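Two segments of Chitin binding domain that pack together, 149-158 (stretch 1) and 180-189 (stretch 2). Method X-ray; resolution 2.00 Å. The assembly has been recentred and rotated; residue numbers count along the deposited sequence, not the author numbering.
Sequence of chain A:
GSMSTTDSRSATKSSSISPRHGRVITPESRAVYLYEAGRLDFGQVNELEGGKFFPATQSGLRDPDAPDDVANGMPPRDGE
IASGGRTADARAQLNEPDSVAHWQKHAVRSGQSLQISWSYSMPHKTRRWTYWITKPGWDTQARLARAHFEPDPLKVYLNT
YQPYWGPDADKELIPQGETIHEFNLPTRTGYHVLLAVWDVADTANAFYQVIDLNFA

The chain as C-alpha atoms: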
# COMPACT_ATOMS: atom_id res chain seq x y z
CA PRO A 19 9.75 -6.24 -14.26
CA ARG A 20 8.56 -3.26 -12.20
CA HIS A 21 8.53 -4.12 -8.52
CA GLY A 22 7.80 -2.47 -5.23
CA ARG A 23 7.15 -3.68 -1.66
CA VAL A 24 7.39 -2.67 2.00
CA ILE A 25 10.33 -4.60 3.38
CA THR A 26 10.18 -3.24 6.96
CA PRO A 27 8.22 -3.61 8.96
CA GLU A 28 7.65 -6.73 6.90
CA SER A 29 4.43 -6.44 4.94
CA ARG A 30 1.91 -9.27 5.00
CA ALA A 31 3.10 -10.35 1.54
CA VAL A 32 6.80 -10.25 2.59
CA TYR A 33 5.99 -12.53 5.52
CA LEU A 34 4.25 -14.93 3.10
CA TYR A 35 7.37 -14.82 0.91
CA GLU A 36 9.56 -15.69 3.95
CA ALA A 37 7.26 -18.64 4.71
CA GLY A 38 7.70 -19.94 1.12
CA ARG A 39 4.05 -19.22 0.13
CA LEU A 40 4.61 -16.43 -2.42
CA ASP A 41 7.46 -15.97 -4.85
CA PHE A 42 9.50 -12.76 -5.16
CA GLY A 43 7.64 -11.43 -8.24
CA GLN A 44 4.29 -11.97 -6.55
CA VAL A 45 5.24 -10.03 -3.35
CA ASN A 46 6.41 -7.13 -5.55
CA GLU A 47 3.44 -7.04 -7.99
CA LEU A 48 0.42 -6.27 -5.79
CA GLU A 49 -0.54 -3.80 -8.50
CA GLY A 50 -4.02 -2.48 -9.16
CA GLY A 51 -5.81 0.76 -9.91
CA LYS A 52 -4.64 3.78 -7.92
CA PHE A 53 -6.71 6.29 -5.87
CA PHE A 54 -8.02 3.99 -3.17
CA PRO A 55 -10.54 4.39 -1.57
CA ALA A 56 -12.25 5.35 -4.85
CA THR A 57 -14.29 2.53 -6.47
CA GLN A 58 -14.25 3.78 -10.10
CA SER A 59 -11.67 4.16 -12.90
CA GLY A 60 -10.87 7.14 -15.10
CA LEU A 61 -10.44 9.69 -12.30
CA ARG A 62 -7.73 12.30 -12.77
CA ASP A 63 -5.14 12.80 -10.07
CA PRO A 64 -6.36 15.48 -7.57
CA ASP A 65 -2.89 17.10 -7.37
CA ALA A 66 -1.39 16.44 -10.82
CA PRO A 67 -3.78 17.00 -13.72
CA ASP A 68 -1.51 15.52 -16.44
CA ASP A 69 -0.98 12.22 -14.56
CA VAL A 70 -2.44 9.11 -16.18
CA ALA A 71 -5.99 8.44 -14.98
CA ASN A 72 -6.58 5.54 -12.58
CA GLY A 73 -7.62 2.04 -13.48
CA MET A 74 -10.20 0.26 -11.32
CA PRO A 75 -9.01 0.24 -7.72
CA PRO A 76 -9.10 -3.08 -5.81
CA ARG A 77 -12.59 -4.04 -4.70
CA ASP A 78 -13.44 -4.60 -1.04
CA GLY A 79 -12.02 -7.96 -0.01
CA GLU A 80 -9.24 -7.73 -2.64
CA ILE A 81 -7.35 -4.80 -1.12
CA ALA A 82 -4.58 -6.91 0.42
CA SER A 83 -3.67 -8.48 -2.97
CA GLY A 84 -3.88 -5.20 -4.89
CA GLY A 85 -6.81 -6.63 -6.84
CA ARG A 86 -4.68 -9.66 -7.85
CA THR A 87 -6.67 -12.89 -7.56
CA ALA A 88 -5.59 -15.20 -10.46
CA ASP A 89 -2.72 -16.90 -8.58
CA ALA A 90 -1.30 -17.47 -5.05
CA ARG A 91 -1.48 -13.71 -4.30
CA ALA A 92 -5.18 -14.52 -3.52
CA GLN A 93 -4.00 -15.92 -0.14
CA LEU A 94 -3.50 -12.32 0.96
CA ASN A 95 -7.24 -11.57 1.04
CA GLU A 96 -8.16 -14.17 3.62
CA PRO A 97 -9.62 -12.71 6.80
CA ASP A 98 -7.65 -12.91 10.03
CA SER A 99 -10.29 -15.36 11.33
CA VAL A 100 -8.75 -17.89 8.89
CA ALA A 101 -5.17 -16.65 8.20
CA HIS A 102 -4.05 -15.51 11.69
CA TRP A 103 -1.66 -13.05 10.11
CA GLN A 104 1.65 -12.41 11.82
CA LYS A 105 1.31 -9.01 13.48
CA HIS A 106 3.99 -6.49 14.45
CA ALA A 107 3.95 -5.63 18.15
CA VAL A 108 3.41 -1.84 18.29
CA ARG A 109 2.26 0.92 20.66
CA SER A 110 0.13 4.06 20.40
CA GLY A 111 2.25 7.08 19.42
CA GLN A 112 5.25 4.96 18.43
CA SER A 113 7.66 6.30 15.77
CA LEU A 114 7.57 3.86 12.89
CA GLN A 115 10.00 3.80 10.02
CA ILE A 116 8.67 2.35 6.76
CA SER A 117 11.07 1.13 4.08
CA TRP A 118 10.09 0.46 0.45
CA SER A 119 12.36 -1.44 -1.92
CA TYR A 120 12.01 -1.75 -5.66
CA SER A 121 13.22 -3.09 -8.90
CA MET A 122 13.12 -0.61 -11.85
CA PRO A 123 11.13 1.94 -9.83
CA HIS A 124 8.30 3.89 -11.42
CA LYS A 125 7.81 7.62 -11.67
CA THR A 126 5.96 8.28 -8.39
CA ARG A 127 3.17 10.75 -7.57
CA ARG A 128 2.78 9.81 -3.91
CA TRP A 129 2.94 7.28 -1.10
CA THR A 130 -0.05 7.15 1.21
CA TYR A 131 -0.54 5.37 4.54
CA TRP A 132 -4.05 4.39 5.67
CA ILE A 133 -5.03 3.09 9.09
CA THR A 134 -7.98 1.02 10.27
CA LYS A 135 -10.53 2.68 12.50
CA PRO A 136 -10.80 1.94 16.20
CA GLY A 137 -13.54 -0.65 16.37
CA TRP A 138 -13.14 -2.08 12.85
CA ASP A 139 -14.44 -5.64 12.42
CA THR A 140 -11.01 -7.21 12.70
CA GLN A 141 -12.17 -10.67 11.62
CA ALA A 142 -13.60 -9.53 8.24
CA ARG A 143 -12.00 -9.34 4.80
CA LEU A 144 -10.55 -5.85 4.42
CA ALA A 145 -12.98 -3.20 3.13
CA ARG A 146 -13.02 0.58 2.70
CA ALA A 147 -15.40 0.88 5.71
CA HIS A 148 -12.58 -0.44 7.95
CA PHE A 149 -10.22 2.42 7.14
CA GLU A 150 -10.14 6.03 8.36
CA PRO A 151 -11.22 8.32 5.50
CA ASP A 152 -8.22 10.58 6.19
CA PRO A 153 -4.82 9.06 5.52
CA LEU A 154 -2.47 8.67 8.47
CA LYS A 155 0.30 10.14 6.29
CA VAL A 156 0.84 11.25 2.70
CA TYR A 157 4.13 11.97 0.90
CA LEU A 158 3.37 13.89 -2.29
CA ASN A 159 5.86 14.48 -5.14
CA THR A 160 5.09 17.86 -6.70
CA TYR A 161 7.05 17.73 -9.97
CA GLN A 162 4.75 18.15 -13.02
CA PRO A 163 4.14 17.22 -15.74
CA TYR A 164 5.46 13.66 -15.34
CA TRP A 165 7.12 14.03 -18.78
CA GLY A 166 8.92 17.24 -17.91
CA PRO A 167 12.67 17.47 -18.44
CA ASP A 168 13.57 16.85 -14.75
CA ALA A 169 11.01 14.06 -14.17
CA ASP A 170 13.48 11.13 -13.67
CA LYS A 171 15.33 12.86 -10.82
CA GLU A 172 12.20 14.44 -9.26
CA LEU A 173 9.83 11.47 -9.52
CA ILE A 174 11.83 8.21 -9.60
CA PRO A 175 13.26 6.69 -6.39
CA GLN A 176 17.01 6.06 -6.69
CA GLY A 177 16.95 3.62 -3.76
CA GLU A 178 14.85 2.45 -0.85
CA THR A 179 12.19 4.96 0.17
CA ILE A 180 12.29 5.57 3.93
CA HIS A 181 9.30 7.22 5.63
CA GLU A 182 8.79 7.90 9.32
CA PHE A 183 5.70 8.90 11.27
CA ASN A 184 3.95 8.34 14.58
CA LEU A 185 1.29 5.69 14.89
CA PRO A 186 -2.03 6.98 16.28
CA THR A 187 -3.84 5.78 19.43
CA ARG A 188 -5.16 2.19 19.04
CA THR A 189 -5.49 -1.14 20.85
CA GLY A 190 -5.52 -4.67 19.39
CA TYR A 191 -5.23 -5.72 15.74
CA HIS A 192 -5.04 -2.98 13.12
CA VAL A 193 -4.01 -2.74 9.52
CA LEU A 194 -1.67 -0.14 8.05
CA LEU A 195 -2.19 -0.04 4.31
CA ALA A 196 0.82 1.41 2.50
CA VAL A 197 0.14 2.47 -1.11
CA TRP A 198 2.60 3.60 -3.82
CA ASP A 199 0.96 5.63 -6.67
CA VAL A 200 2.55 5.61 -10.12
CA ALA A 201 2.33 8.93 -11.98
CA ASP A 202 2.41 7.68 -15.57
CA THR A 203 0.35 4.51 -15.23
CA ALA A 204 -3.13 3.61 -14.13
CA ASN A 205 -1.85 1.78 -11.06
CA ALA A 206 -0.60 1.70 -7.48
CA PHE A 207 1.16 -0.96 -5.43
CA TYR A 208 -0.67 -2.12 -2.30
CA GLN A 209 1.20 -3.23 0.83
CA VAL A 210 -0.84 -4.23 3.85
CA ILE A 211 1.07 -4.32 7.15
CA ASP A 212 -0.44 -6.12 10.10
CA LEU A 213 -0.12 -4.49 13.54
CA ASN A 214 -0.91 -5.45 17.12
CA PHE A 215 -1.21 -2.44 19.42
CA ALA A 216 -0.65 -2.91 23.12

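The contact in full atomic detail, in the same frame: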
# COMPACT_ATOMS: atom_id res chain seq x y z
N PHE A 149 -11.29 1.44 7.13
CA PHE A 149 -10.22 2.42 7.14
C PHE A 149 -10.71 3.86 7.38
O PHE A 149 -11.78 4.25 6.91
CB PHE A 149 -9.45 2.34 5.81
CG PHE A 149 -8.62 1.09 5.67
CD1 PHE A 149 -7.36 1.03 6.23
CD2 PHE A 149 -9.12 -0.01 5.02
CE1 PHE A 149 -6.59 -0.10 6.10
CE2 PHE A 149 -8.38 -1.17 4.92
CZ PHE A 149 -7.10 -1.22 5.45
N GLU A 150 -9.92 4.61 8.16
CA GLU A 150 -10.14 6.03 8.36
C GLU A 150 -10.14 6.76 7.01
O GLU A 150 -9.24 6.56 6.20
CB GLU A 150 -9.06 6.63 9.26
CG GLU A 150 -9.11 6.19 10.70
CD GLU A 150 -10.30 6.74 11.48
OE1 GLU A 150 -10.92 7.73 11.02
OE2 GLU A 150 -10.60 6.19 12.56
N PRO A 151 -11.14 7.63 6.78
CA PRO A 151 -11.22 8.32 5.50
C PRO A 151 -10.03 9.27 5.25
O PRO A 151 -9.68 9.54 4.11
CB PRO A 151 -12.57 9.07 5.58
CG PRO A 151 -12.83 9.24 7.04
CD PRO A 151 -12.23 8.02 7.69
N ASP A 152 -9.40 9.74 6.31
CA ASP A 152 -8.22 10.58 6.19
C ASP A 152 -6.96 9.73 6.34
O ASP A 152 -6.82 8.98 7.29
CB ASP A 152 -8.23 11.70 7.22
CG ASP A 152 -9.39 12.64 7.02
OD1 ASP A 152 -9.92 12.77 5.88
OD2 ASP A 152 -9.79 13.26 8.01
N PRO A 153 -6.03 9.87 5.40
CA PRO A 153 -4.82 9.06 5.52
C PRO A 153 -4.04 9.41 6.79
O PRO A 153 -4.10 10.54 7.26
CB PRO A 153 -4.02 9.39 4.25
CG PRO A 153 -4.62 10.64 3.69
CD PRO A 153 -6.02 10.75 4.22
N LEU A 154 -3.36 8.42 7.35
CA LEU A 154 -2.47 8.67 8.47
C LEU A 154 -1.33 9.58 8.02
O LEU A 154 -0.97 10.52 8.71
CB LEU A 154 -1.93 7.35 9.03
CG LEU A 154 -0.89 7.46 10.16
CD1 LEU A 154 -1.48 8.25 11.35
CD2 LEU A 154 -0.44 6.06 10.53
N LYS A 155 -0.80 9.33 6.83
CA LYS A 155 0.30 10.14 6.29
C LYS A 155 0.35 10.07 4.76
O LYS A 155 0.06 9.04 4.16
CB LYS A 155 1.62 9.68 6.89
CG LYS A 155 2.82 10.54 6.49
CD LYS A 155 3.06 11.63 7.49
CE LYS A 155 4.26 12.45 7.09
NZ LYS A 155 4.29 13.56 8.07
N VAL A 156 0.69 11.19 4.14
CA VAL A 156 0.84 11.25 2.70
C VAL A 156 2.20 11.88 2.42
O VAL A 156 2.57 12.86 3.07
CB VAL A 156 -0.27 12.12 2.05
CG1 VAL A 156 -0.10 12.16 0.54
CG2 VAL A 156 -1.67 11.63 2.42
N TYR A 157 2.94 11.33 1.45
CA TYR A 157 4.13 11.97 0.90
C TYR A 157 3.89 12.23 -0.58
O TYR A 157 3.84 11.29 -1.38
CB TYR A 157 5.36 11.08 1.08
CG TYR A 157 5.72 10.82 2.53
CD1 TYR A 157 5.13 9.77 3.22
CD2 TYR A 157 6.67 11.62 3.19
CE1 TYR A 157 5.46 9.51 4.54
CE2 TYR A 157 6.99 11.38 4.52
CZ TYR A 157 6.38 10.31 5.18
OH TYR A 157 6.69 10.03 6.48
N LEU A 158 3.72 13.50 -0.93
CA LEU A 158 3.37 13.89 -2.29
C LEU A 158 4.57 14.45 -3.05
O LEU A 158 5.18 15.41 -2.58
CB LEU A 158 2.29 14.95 -2.24
CG LEU A 158 1.83 15.59 -3.57
CD1 LEU A 158 1.22 14.56 -4.52
CD2 LEU A 158 0.88 16.75 -3.29
N ILE A 180 12.42 5.65 2.49
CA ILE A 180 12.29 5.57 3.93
C ILE A 180 11.39 6.69 4.46
O ILE A 180 11.71 7.87 4.35
CB ILE A 180 13.67 5.65 4.58
CG1 ILE A 180 14.54 4.54 3.99
CG2 ILE A 180 13.57 5.50 6.09
CD1 ILE A 180 15.96 4.99 3.78
N HIS A 181 10.27 6.29 5.05
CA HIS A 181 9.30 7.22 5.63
C HIS A 181 9.22 6.99 7.10
O HIS A 181 9.41 5.86 7.54
CB HIS A 181 7.94 7.02 4.99
CG HIS A 181 7.88 7.44 3.54
ND1 HIS A 181 7.20 6.75 2.61
CD2 HIS A 181 8.46 8.52 2.88
CE1 HIS A 181 7.31 7.38 1.42
NE2 HIS A 181 8.10 8.45 1.58
N GLU A 182 8.93 8.03 7.86
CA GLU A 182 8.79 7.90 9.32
C GLU A 182 7.63 8.75 9.81
O GLU A 182 7.51 9.91 9.44
CB GLU A 182 10.08 8.31 10.06
CG GLU A 182 10.03 8.08 11.57
CD GLU A 182 11.40 8.05 12.23
OE1 GLU A 182 12.21 8.95 11.91
OE2 GLU A 182 11.69 7.12 13.04
N PHE A 183 6.80 8.16 10.65
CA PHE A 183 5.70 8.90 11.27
C PHE A 183 5.30 8.23 12.59
O PHE A 183 5.76 7.14 12.91
CB PHE A 183 4.51 8.98 10.32
CG PHE A 183 4.17 7.69 9.63
CD1 PHE A 183 3.39 6.74 10.25
CD2 PHE A 183 4.59 7.45 8.32
CE1 PHE A 183 3.05 5.57 9.60
CE2 PHE A 183 4.27 6.27 7.66
CZ PHE A 183 3.49 5.33 8.30
N ASN A 184 4.42 8.89 13.33
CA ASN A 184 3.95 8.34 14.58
C ASN A 184 2.65 7.62 14.37
O ASN A 184 1.74 8.16 13.73
CB ASN A 184 3.74 9.44 15.60
CG ASN A 184 5.03 10.10 15.99
OD1 ASN A 184 5.40 11.12 15.42
ND2 ASN A 184 5.77 9.49 16.93
N LEU A 185 2.55 6.42 14.91
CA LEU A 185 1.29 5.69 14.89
C LEU A 185 0.29 6.40 15.80
O LEU A 185 0.67 6.96 16.83
CB LEU A 185 1.49 4.24 15.37
CG LEU A 185 2.34 3.31 14.51
CD1 LEU A 185 2.51 1.93 15.18
CD2 LEU A 185 1.75 3.19 13.12
N PRO A 186 -1.00 6.37 15.43
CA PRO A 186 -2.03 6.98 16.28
C PRO A 186 -2.36 6.10 17.49
O PRO A 186 -1.72 5.08 17.71
CB PRO A 186 -3.22 7.10 15.34
CG PRO A 186 -3.06 5.94 14.41
CD PRO A 186 -1.59 5.68 14.28
N THR A 187 -3.37 6.51 18.25
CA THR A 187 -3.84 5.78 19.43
C THR A 187 -4.78 4.63 19.04
O THR A 187 -5.83 4.86 18.44
CB THR A 187 -4.60 6.76 20.35
OG1 THR A 187 -3.69 7.81 20.73
CG2 THR A 187 -5.17 6.05 21.61
N ARG A 188 -4.38 3.40 19.36
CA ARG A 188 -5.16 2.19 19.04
C ARG A 188 -4.86 1.10 20.07
O ARG A 188 -3.85 1.15 20.78
CB ARG A 188 -4.79 1.64 17.65
CG ARG A 188 -5.11 2.49 16.42
CD ARG A 188 -6.59 2.64 16.20
NE ARG A 188 -6.91 3.31 14.94
CZ ARG A 188 -6.88 4.63 14.73
NH1 ARG A 188 -6.51 5.46 15.69
NH2 ARG A 188 -7.21 5.12 13.54
N THR A 189 -5.75 0.11 20.15
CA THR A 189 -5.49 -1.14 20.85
C THR A 189 -5.86 -2.33 19.94
O THR A 189 -6.75 -2.22 19.11
CB THR A 189 -6.34 -1.25 22.12
OG1 THR A 189 -6.37 0.04 22.75
CG2 THR A 189 -5.76 -2.27 23.09
O HOH W 1 9.22 10.75 6.87

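The two stretches each contribute a strand, 155-158 and 180-184, whose N-to-C directions differ by 147°, so they run roughly antiparallel. Their axes come no closer than 9.1 Å, and the nearest CA pairs remain far apart: K155 CA to F183 CA is 7.4 Å, L154 CA to P186 CA 8.0 Å and Y157 CA to H181 CA 8.5 Å. These spacings are too wide for backbone pairing within a sheet, and no clear direct hydrogen bond crosses the contact. Side chains fill the gap, burying 432 Å² in total.

The best-defined pairing is aromatic. The rings of Y157 and H181 stack face to face, with centroids 3.6 Å apart and planes inclined by only 8°; Y157 CE1 lies 3.3 Å from H181 CG. The phenol oxygen then reaches the neighbouring backbone through water. Water 1 sits 2.7 Å from Y157 OH and accepts a hydrogen bond from E182 N at 2.9 Å, linking the strands. The direct approach of Y157 OH to E182 O, 3.1 Å, has too poor an angle to count as a hydrogen bond.

F183 meets both alternate strand residues: K155 CB lies over one face of its ring, 4.0 Å from F183 CD2, while Y157 OH approaches the ring edge, 3.8 Å from that same CD2. L154 extends this apolar patch. Its CD2 is 3.6 Å from F183 CE1 and 4.4 Å from L185 CD2, and its CD1 is 3.9 Å from P186 CD.

Farther along, E150 and R188 form a long salt bridge, E150 OE2 to R188 NH2 at 3.7 Å. The oxygen lies well out of the guanidinium plane, so the attraction is between charges, without a directed N-H. R188 NH1 instead donates to T187 O at 2.9 Å and 166°, a bond within its own stretch.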